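Local atomic coordinates of globin (PDB entry 5D1V), a protein that probably binds oxygen through its heme and, as a group II truncated hemoglobin, may act as an oxygen carrier. Residues A[22-27]-A[46-51]; A[31-36]-A[89-94]. One frame throughout, in Å; residues are numbered along the deposited sequence.

Contact 1 of 2, residues A[22-27]-A[46-51]; sequences IFYARV and EHQRLF. With HEM (protoporphyrin IX containing Fe), chain C.
Gln48 reaches from helix 42-55 into the angle between Phe23 and Tyr24 of helix 13-28, and segments 22-27 and 46-51 meet through this one amide and the two rings. The side chain can span the gap because CG stands anti to the backbone N (chi1 -170°) and the chain runs on extended, carrying the carboxamide to the neighbouring helix. The oxygen does most of the touching on Tyr24: OE1 of Gln48 lies in the plane of the phenol ring, at its edge, 3.4 Å from CE1 of Tyr24. The amide plane is turned 84° from that ring. Phe23 is met differently, its CE2 standing 3.5 Å from NE2 of Gln48 and its CD2 3.5 Å from OE1 of Gln48, with ring and amide 48° apart. Val27 lies over one face of the Phe23 ring, while Trp88, a heme-binding residue, meets Phe23 edge to face.

This is the distal wall of the heme pocket. A water sits on the iron at 2.2 Å from FE, and NE2 of Gln48 is 3.2 Å from that water. One turn along the same helix, CB of Phe51 rests 3.4 Å from the heme methyl CMA. The rings suit the buried wall, and glutamine brings a polar end to the ligand side. Its OE1 is buried with no hydrogen-bond partner in the model, so the slightly positive C-H groups at the edge of Tyr24, and CD2 of Phe23 nearby, are likely to offset its partial negative charge only in part.

Contact 2 of 2, residues A[31-36]-A[89-94]; sequences PRLRHL and LEHMLA. With HEM (protoporphyrin IX containing Fe), chain C.
At the rim of the heme pocket, where the loop between helices 13-28 and 42-55 folds against helix 82-98 beside the subunit interface, Arg32 and Leu33 meet Glu90 and His91. The Arg32 chain is extended at chi2 and bends at chi3 (-74°), which turns the guanidinium toward Glu90. There it forms a salt bridge, NH2 of Arg32 donating to OE1 of Glu90 at 2.9 Å in a nearly straight bond (168°). The carboxylate lies at the guanidinium edge, yet the donor comes to OE1 from well above the carboxylate plane. A water joins the same pair, accepting from NH1 of Arg32 and donating to OE1 of Glu90 at 2.8 Å. Arginine suits the spot because one flat group can serve several acceptors: NH2 also forms a salt bridge with Asp30, which is hydrogen-bonded to NE2 of His91. Glu90 in turn pairs through OE2 with Arg83 of the second subunit. With an alanine here in place of Arg32 the guanidinium would be gone, and Glu90 OE1 and Asp30 would probably each lose a charged mate, so that the loop would be tied less firmly to helix 82-98.

Next to this polar network Leu33 makes the nonpolar part of the contact. Its CD1 lies in the ring plane of His91, 3.9 Å from CD2 of His91. The other methyl of Leu33, CD2, faces a heme vinyl group, 3.9 Å from CAC of the heme. The contact thus sets a heme-facing leucine beside a charge network that runs into the interface with the second subunit.

The centres of the two contacts are 11 Å apart, and segment 22-27 of contact 1 also packs on segment 89-94 of contact 2. Phe23, which meets Gln48 in contact 1, brings its CD1 to 3.6 Å from the backbone N of Met92. Arg26, a turn further on, joins them by polar means: its NE is 2.9 Å from ND1 of His91, probably a hydrogen bond, so that histidine is tied to both contacts. Both also reach the heme, 46-51 near the methyl CMA and 31-36 near the vinyl and the methyl CMD. Together they enclose different edges of one cofactor, whose iron is held axially by His75.

Contact 1 of 2, residues A[22-27]-A[46-51]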
loop_
_atom_site.group_PDB
_atom_site.type_symbol
_atom_site.label_atom_id
_atom_site.label_comp_id
_atom_site.label_asym_id
_atom_site.label_seq_id
_atom_site.Cartn_x
_atom_site.Cartn_y
_atom_site.Cartn_z
ATOM N N ILE A 22 15.101 7.623 5.286
ATOM C CA ILE A 22 14.624 6.355 4.747
ATOM C C ILE A 22 13.988 6.618 3.378
ATOM O O ILE A 22 14.181 5.872 2.407
ATOM C CB ILE A 22 13.664 5.690 5.730
ATOM C CG1 ILE A 22 14.441 5.209 6.954
ATOM C CG2 ILE A 22 12.972 4.486 5.091
ATOM C CD1 ILE A 22 13.529 4.823 8.124
ATOM N N PHE A 23 13.231 7.705 3.311
ATOM C CA PHE A 23 12.527 8.080 2.094
ATOM C C PHE A 23 13.562 8.341 0.996
ATOM O O PHE A 23 13.459 7.786 -0.088
ATOM C CB PHE A 23 11.646 9.299 2.337
ATOM C CG PHE A 23 11.041 9.862 1.093
ATOM C CD1 PHE A 23 9.987 9.211 0.486
ATOM C CD2 PHE A 23 11.521 11.025 0.525
ATOM C CE1 PHE A 23 9.410 9.705 -0.651
ATOM C CE2 PHE A 23 10.942 11.532 -0.643
ATOM C CZ PHE A 23 9.888 10.856 -1.224
ATOM N N TYR A 24 14.573 9.155 1.289
ATOM C CA TYR A 24 15.540 9.523 0.261
ATOM C C TYR A 24 16.398 8.338 -0.182
ATOM O O TYR A 24 16.771 8.248 -1.353
ATOM C CB TYR A 24 16.402 10.683 0.747
ATOM C CG TYR A 24 15.930 11.985 0.139
ATOM C CD1 TYR A 24 14.845 12.667 0.652
ATOM C CD2 TYR A 24 16.551 12.503 -0.977
ATOM C CE1 TYR A 24 14.389 13.833 0.078
ATOM C CE2 TYR A 24 16.120 13.664 -1.558
ATOM C CZ TYR A 24 15.027 14.332 -1.036
ATOM O OH TYR A 24 14.609 15.504 -1.617
ATOM N N ALA A 25 16.671 7.406 0.724
ATOM C CA ALA A 25 17.424 6.209 0.343
ATOM C C ALA A 25 16.659 5.437 -0.726
ATOM O O ALA A 25 17.243 4.935 -1.705
ATOM C CB ALA A 25 17.694 5.314 1.566
ATOM N N ARG A 26 15.353 5.355 -0.531
ATOM C CA ARG A 26 14.461 4.682 -1.455
ATOM C C ARG A 26 14.344 5.448 -2.764
ATOM O O ARG A 26 14.385 4.858 -3.827
ATOM C CB ARG A 26 13.085 4.490 -0.792
ATOM C CG ARG A 26 13.195 3.540 0.365
ATOM C CD ARG A 26 11.942 3.413 1.165
ATOM N NE ARG A 26 10.964 2.762 0.323
ATOM C CZ ARG A 26 10.495 1.534 0.485
ATOM N NH1 ARG A 26 10.862 0.774 1.506
ATOM N NH2 ARG A 26 9.625 1.080 -0.394
ATOM N N VAL A 27 14.213 6.766 -2.692
ATOM C CA VAL A 27 14.194 7.587 -3.901
ATOM C C VAL A 27 15.453 7.344 -4.712
ATOM O O VAL A 27 15.390 7.122 -5.919
ATOM C CB VAL A 27 14.056 9.076 -3.551
ATOM C CG1 VAL A 27 14.251 9.959 -4.774
ATOM C CG2 VAL A 27 12.731 9.317 -2.931
ATOM N N GLU A 46 17.178 18.424 2.824
ATOM C CA GLU A 46 17.008 19.263 4.004
ATOM C C GLU A 46 15.733 20.093 3.883
ATOM O O GLU A 46 15.004 20.250 4.868
ATOM C CB GLU A 46 18.215 20.186 4.233
ATOM C CG GLU A 46 17.971 21.125 5.431
ATOM C CD GLU A 46 19.171 21.923 5.861
ATOM O OE1 GLU A 46 20.015 22.250 4.997
ATOM O OE2 GLU A 46 19.250 22.239 7.072
ATOM N N HIS A 47 15.451 20.599 2.680
ATOM C CA HIS A 47 14.256 21.407 2.465
ATOM C C HIS A 47 13.029 20.563 2.719
ATOM O O HIS A 47 12.076 21.027 3.356
ATOM C CB HIS A 47 14.218 21.998 1.043
ATOM C CG HIS A 47 15.267 23.033 0.815
ATOM N ND1 HIS A 47 15.774 23.327 -0.435
ATOM C CD2 HIS A 47 15.919 23.838 1.685
ATOM C CE1 HIS A 47 16.692 24.265 -0.318
ATOM N NE2 HIS A 47 16.795 24.598 0.956
ATOM N N GLN A 48 13.038 19.314 2.262
ATOM C CA GLN A 48 11.865 18.491 2.485
ATOM C C GLN A 48 11.676 18.204 3.987
ATOM O O GLN A 48 10.548 18.267 4.496
ATOM C CB GLN A 48 11.949 17.186 1.729
ATOM C CG GLN A 48 10.594 16.463 1.780
ATOM C CD GLN A 48 10.686 15.054 1.347
ATOM O OE1 GLN A 48 11.537 14.310 1.826
ATOM N NE2 GLN A 48 9.808 14.659 0.428
ATOM N N ARG A 49 12.756 17.859 4.688
ATOM C CA ARG A 49 12.686 17.637 6.136
ATOM C C ARG A 49 12.115 18.861 6.853
ATOM O O ARG A 49 11.193 18.719 7.659
ATOM C CB ARG A 49 14.047 17.290 6.734
ATOM C CG ARG A 49 13.979 17.035 8.252
ATOM C CD ARG A 49 15.305 16.678 8.851
ATOM N NE ARG A 49 16.392 17.517 8.342
ATOM C CZ ARG A 49 16.836 18.632 8.911
ATOM N NH1 ARG A 49 16.325 19.084 10.060
ATOM N NH2 ARG A 49 17.820 19.291 8.325
ATOM N N LEU A 50 12.631 20.057 6.540
ATOM C CA LEU A 50 12.178 21.263 7.222
ATOM C C LEU A 50 10.700 21.531 6.927
ATOM O O LEU A 50 9.949 21.950 7.813
ATOM C CB LEU A 50 13.014 22.462 6.817
ATOM C CG LEU A 50 14.495 22.334 7.212
ATOM C CD1 LEU A 50 15.280 23.531 6.688
ATOM C CD2 LEU A 50 14.709 22.183 8.708
ATOM N N PHE A 51 10.276 21.264 5.697
ATOM C CA PHE A 51 8.878 21.427 5.354
ATOM C C PHE A 51 7.998 20.520 6.204
ATOM O O PHE A 51 7.009 20.972 6.776
ATOM C CB PHE A 51 8.582 21.119 3.889
ATOM C CG PHE A 51 7.109 21.043 3.628
ATOM C CD1 PHE A 51 6.325 22.190 3.677
ATOM C CD2 PHE A 51 6.478 19.817 3.473
ATOM C CE1 PHE A 51 4.948 22.123 3.500
ATOM C CE2 PHE A 51 5.110 19.726 3.304
ATOM C CZ PHE A 51 4.328 20.891 3.317
HETATM C CHA HEM C . 10.873 18.886 -3.772
HETATM C CHB HEM C . 7.267 17.790 -0.708
HETATM C CHC HEM C . 5.328 14.866 -4.099
HETATM C CHD HEM C . 9.521 15.152 -6.520
HETATM C C1A HEM C . 10.049 18.884 -2.677
HETATM C C2A HEM C . 10.144 19.780 -1.536
HETATM C C3A HEM C . 9.141 19.481 -0.698
HETATM C C4A HEM C . 8.375 18.383 -1.285
HETATM C CMA HEM C . 8.756 20.098 0.682
HETATM C CAA HEM C . 11.219 20.879 -1.381
HETATM C CBA HEM C . 10.537 22.211 -1.731
HETATM C CGA HEM C . 11.597 23.298 -1.778
HETATM O O1A HEM C . 12.450 23.284 -2.696
HETATM O O2A HEM C . 11.587 24.193 -0.907
HETATM C C1B HEM C . 6.414 16.913 -1.365
HETATM C C2B HEM C . 5.154 16.405 -0.870
HETATM C C3B HEM C . 4.632 15.615 -1.835
HETATM C C4B HEM C . 5.543 15.573 -2.932
HETATM C CMB HEM C . 4.561 16.747 0.519
HETATM C CAB HEM C . 3.325 14.794 -1.880
HETATM C CBB HEM C . 2.679 14.554 -0.739
HETATM C C1C HEM C . 6.295 14.654 -5.051
HETATM C C2C HEM C . 6.203 13.758 -6.194
HETATM C C3C HEM C . 7.387 13.872 -6.849
HETATM C C4C HEM C . 8.247 14.791 -6.144
HETATM C CMC HEM C . 4.943 12.913 -6.544
HETATM C CAC HEM C . 7.845 13.110 -8.092
HETATM C CBC HEM C . 7.301 11.907 -8.237
HETATM C C1D HEM C . 10.233 16.227 -6.036
HETATM C C2D HEM C . 11.471 16.774 -6.581
HETATM C C3D HEM C . 11.832 17.822 -5.817
HETATM C C4D HEM C . 10.840 17.954 -4.768
HETATM C CMD HEM C . 12.194 16.238 -7.826
HETATM C CAD HEM C . 13.059 18.732 -5.981
HETATM C CBD HEM C . 14.152 18.200 -5.066
HETATM C CGD HEM C . 15.387 19.049 -5.120
HETATM O O1D HEM C . 16.445 18.552 -4.657
HETATM O O2D HEM C . 15.317 20.200 -5.634
HETATM N NA HEM C . 8.946 18.059 -2.492
HETATM N NB HEM C . 6.615 16.391 -2.625
HETATM N NC HEM C . 7.529 15.276 -5.082
HETATM N ND HEM C . 9.893 16.979 -4.943
HETATM FE FE HEM C . 8.264 16.634 -3.792
HETATM O O HOH W 1 9.437 15.172 -2.718
#

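Contact 2 of 2, residues A[31-36]-A[89-94]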
loop_
_atom_site.group_PDB
_atom_site.type_symbol
_atom_site.label_atom_id
_atom_site.label_comp_id
_atom_site.label_asym_id
_atom_site.label_seq_id
_atom_site.Cartn_x
_atom_site.Cartn_y
_atom_site.Cartn_z
ATOM N N PRO A 31 14.545 3.931 -10.011
ATOM C CA PRO A 31 14.659 4.603 -11.316
ATOM C C PRO A 31 13.409 5.347 -11.775
ATOM O O PRO A 31 13.480 6.140 -12.719
ATOM C CB PRO A 31 14.957 3.444 -12.280
ATOM C CG PRO A 31 15.506 2.370 -11.450
ATOM C CD PRO A 31 14.883 2.498 -10.102
ATOM N N ARG A 32 12.266 5.076 -11.159
ATOM C CA ARG A 32 11.036 5.791 -11.514
ATOM C C ARG A 32 11.113 7.250 -11.119
ATOM O O ARG A 32 10.432 8.083 -11.713
ATOM C CB ARG A 32 9.827 5.149 -10.841
ATOM C CG ARG A 32 9.594 3.712 -11.232
ATOM C CD ARG A 32 8.404 3.172 -10.495
ATOM N NE ARG A 32 8.700 2.925 -9.088
ATOM C CZ ARG A 32 7.800 2.549 -8.192
ATOM N NH1 ARG A 32 6.532 2.402 -8.537
ATOM N NH2 ARG A 32 8.166 2.337 -6.937
ATOM N N LEU A 33 11.939 7.550 -10.113
ATOM C CA LEU A 33 11.972 8.878 -9.505
ATOM C C LEU A 33 13.298 9.587 -9.626
ATOM O O LEU A 33 13.313 10.799 -9.756
ATOM C CB LEU A 33 11.642 8.796 -8.028
ATOM C CG LEU A 33 10.206 8.398 -7.737
ATOM C CD1 LEU A 33 10.023 8.189 -6.231
ATOM C CD2 LEU A 33 9.209 9.412 -8.276
ATOM N N ARG A 34 14.393 8.821 -9.580
ATOM C CA ARG A 34 15.715 9.388 -9.320
ATOM C C ARG A 34 16.027 10.483 -10.338
ATOM O O ARG A 34 16.544 11.541 -9.977
ATOM C CB ARG A 34 16.807 8.301 -9.336
ATOM C CG ARG A 34 18.244 8.844 -9.174
ATOM C CD ARG A 34 18.328 9.680 -7.907
ATOM N NE ARG A 34 19.613 10.336 -7.653
ATOM C CZ ARG A 34 19.936 11.568 -8.042
ATOM N NH1 ARG A 34 19.088 12.315 -8.749
ATOM N NH2 ARG A 34 21.114 12.069 -7.699
ATOM N N HIS A 35 15.665 10.243 -11.597
ATOM C CA HIS A 35 16.014 11.145 -12.683
ATOM C C HIS A 35 15.417 12.548 -12.547
ATOM O O HIS A 35 15.902 13.509 -13.158
ATOM C CB HIS A 35 15.568 10.543 -14.010
ATOM C CG HIS A 35 14.081 10.419 -14.140
ATOM N ND1 HIS A 35 13.318 11.343 -14.816
ATOM C CD2 HIS A 35 13.213 9.498 -13.660
ATOM C CE1 HIS A 35 12.048 10.983 -14.771
ATOM N NE2 HIS A 35 11.955 9.866 -14.073
ATOM N N LEU A 36 14.371 12.670 -11.746
ATOM C CA LEU A 36 13.710 13.951 -11.561
ATOM C C LEU A 36 14.462 14.853 -10.607
ATOM O O LEU A 36 14.278 16.078 -10.630
ATOM C CB LEU A 36 12.290 13.738 -11.041
ATOM C CG LEU A 36 11.298 13.122 -12.039
ATOM C CD1 LEU A 36 9.943 12.840 -11.354
ATOM C CD2 LEU A 36 11.115 14.000 -13.225
ATOM N N LEU A 89 4.493 7.891 -3.087
ATOM C CA LEU A 89 3.648 7.488 -1.959
ATOM C C LEU A 89 4.123 6.154 -1.391
ATOM O O LEU A 89 4.163 5.980 -0.173
ATOM C CB LEU A 89 2.197 7.407 -2.399
ATOM C CG LEU A 89 1.135 7.484 -1.331
ATOM C CD1 LEU A 89 1.254 8.784 -0.537
ATOM C CD2 LEU A 89 -0.197 7.405 -2.033
ATOM N N GLU A 90 4.509 5.221 -2.261
ATOM C CA GLU A 90 5.066 3.947 -1.797
ATOM C C GLU A 90 6.206 4.190 -0.805
ATOM O O GLU A 90 6.256 3.601 0.295
ATOM C CB GLU A 90 5.574 3.105 -2.975
ATOM C CG GLU A 90 6.270 1.824 -2.545
ATOM C CD GLU A 90 6.851 1.014 -3.687
ATOM O OE1 GLU A 90 6.423 1.204 -4.849
ATOM O OE2 GLU A 90 7.700 0.137 -3.410
ATOM N N HIS A 91 7.135 5.052 -1.197
ATOM C CA HIS A 91 8.328 5.224 -0.399
ATOM C C HIS A 91 8.063 6.045 0.845
ATOM O O HIS A 91 8.650 5.771 1.886
ATOM C CB HIS A 91 9.432 5.840 -1.245
ATOM C CG HIS A 91 9.826 4.972 -2.395
ATOM N ND1 HIS A 91 10.002 3.612 -2.267
ATOM C CD2 HIS A 91 10.074 5.263 -3.692
ATOM C CE1 HIS A 91 10.330 3.101 -3.437
ATOM N NE2 HIS A 91 10.378 4.082 -4.318
ATOM N N MET A 92 7.160 7.023 0.770
ATOM C CA MET A 92 6.904 7.820 1.965
ATOM C C MET A 92 6.097 7.009 2.950
ATOM O O MET A 92 6.311 7.077 4.168
ATOM C CB MET A 92 6.169 9.133 1.669
ATOM C CG MET A 92 6.017 10.016 2.949
ATOM S SD MET A 92 7.612 10.534 3.668
ATOM C CE MET A 92 8.137 11.770 2.503
ATOM N N LEU A 93 5.140 6.234 2.469
ATOM C CA LEU A 93 4.424 5.403 3.423
ATOM C C LEU A 93 5.356 4.384 4.085
ATOM O O LEU A 93 5.246 4.125 5.287
ATOM C CB LEU A 93 3.248 4.715 2.735
ATOM C CG LEU A 93 2.229 5.735 2.236
ATOM C CD1 LEU A 93 1.011 5.007 1.665
ATOM C CD2 LEU A 93 1.805 6.735 3.289
ATOM N N ALA A 94 6.269 3.798 3.320
ATOM C CA ALA A 94 7.226 2.863 3.902
ATOM C C ALA A 94 8.092 3.567 4.934
ATOM O O ALA A 94 8.391 3.008 5.993
ATOM C CB ALA A 94 8.088 2.230 2.816
HETATM C CHA HEM C . 10.873 18.886 -3.772
HETATM C CHB HEM C . 7.267 17.790 -0.708
HETATM C CHC HEM C . 5.328 14.866 -4.099
HETATM C CHD HEM C . 9.521 15.152 -6.520
HETATM C C1A HEM C . 10.049 18.884 -2.677
HETATM C C2A HEM C . 10.144 19.780 -1.536
HETATM C C3A HEM C . 9.141 19.481 -0.698
HETATM C C4A HEM C . 8.375 18.383 -1.285
HETATM C CMA HEM C . 8.756 20.098 0.682
HETATM C CAA HEM C . 11.219 20.879 -1.381
HETATM C CBA HEM C . 10.537 22.211 -1.731
HETATM C CGA HEM C . 11.597 23.298 -1.778
HETATM O O1A HEM C . 12.450 23.284 -2.696
HETATM O O2A HEM C . 11.587 24.193 -0.907
HETATM C C1B HEM C . 6.414 16.913 -1.365
HETATM C C2B HEM C . 5.154 16.405 -0.870
HETATM C C3B HEM C . 4.632 15.615 -1.835
HETATM C C4B HEM C . 5.543 15.573 -2.932
HETATM C CMB HEM C . 4.561 16.747 0.519
HETATM C CAB HEM C . 3.325 14.794 -1.880
HETATM C CBB HEM C . 2.679 14.554 -0.739
HETATM C C1C HEM C . 6.295 14.654 -5.051
HETATM C C2C HEM C . 6.203 13.758 -6.194
HETATM C C3C HEM C . 7.387 13.872 -6.849
HETATM C C4C HEM C . 8.247 14.791 -6.144
HETATM C CMC HEM C . 4.943 12.913 -6.544
HETATM C CAC HEM C . 7.845 13.110 -8.092
HETATM C CBC HEM C . 7.301 11.907 -8.237
HETATM C C1D HEM C . 10.233 16.227 -6.036
HETATM C C2D HEM C . 11.471 16.774 -6.581
HETATM C C3D HEM C . 11.832 17.822 -5.817
HETATM C C4D HEM C . 10.840 17.954 -4.768
HETATM C CMD HEM C . 12.194 16.238 -7.826
HETATM C CAD HEM C . 13.059 18.732 -5.981
HETATM C CBD HEM C . 14.152 18.200 -5.066
HETATM C CGD HEM C . 15.387 19.049 -5.120
HETATM O O1D HEM C . 16.445 18.552 -4.657
HETATM O O2D HEM C . 15.317 20.200 -5.634
HETATM N NA HEM C . 8.946 18.059 -2.492
HETATM N NB HEM C . 6.615 16.391 -2.625
HETATM N NC HEM C . 7.529 15.276 -5.082
HETATM N ND HEM C . 9.893 16.979 -4.943
HETATM FE FE HEM C . 8.264 16.634 -3.792
HETATM O O HOH W 2 4.459 2.300 -6.511
HETATM O O HOH W 1 9.437 15.172 -2.718
#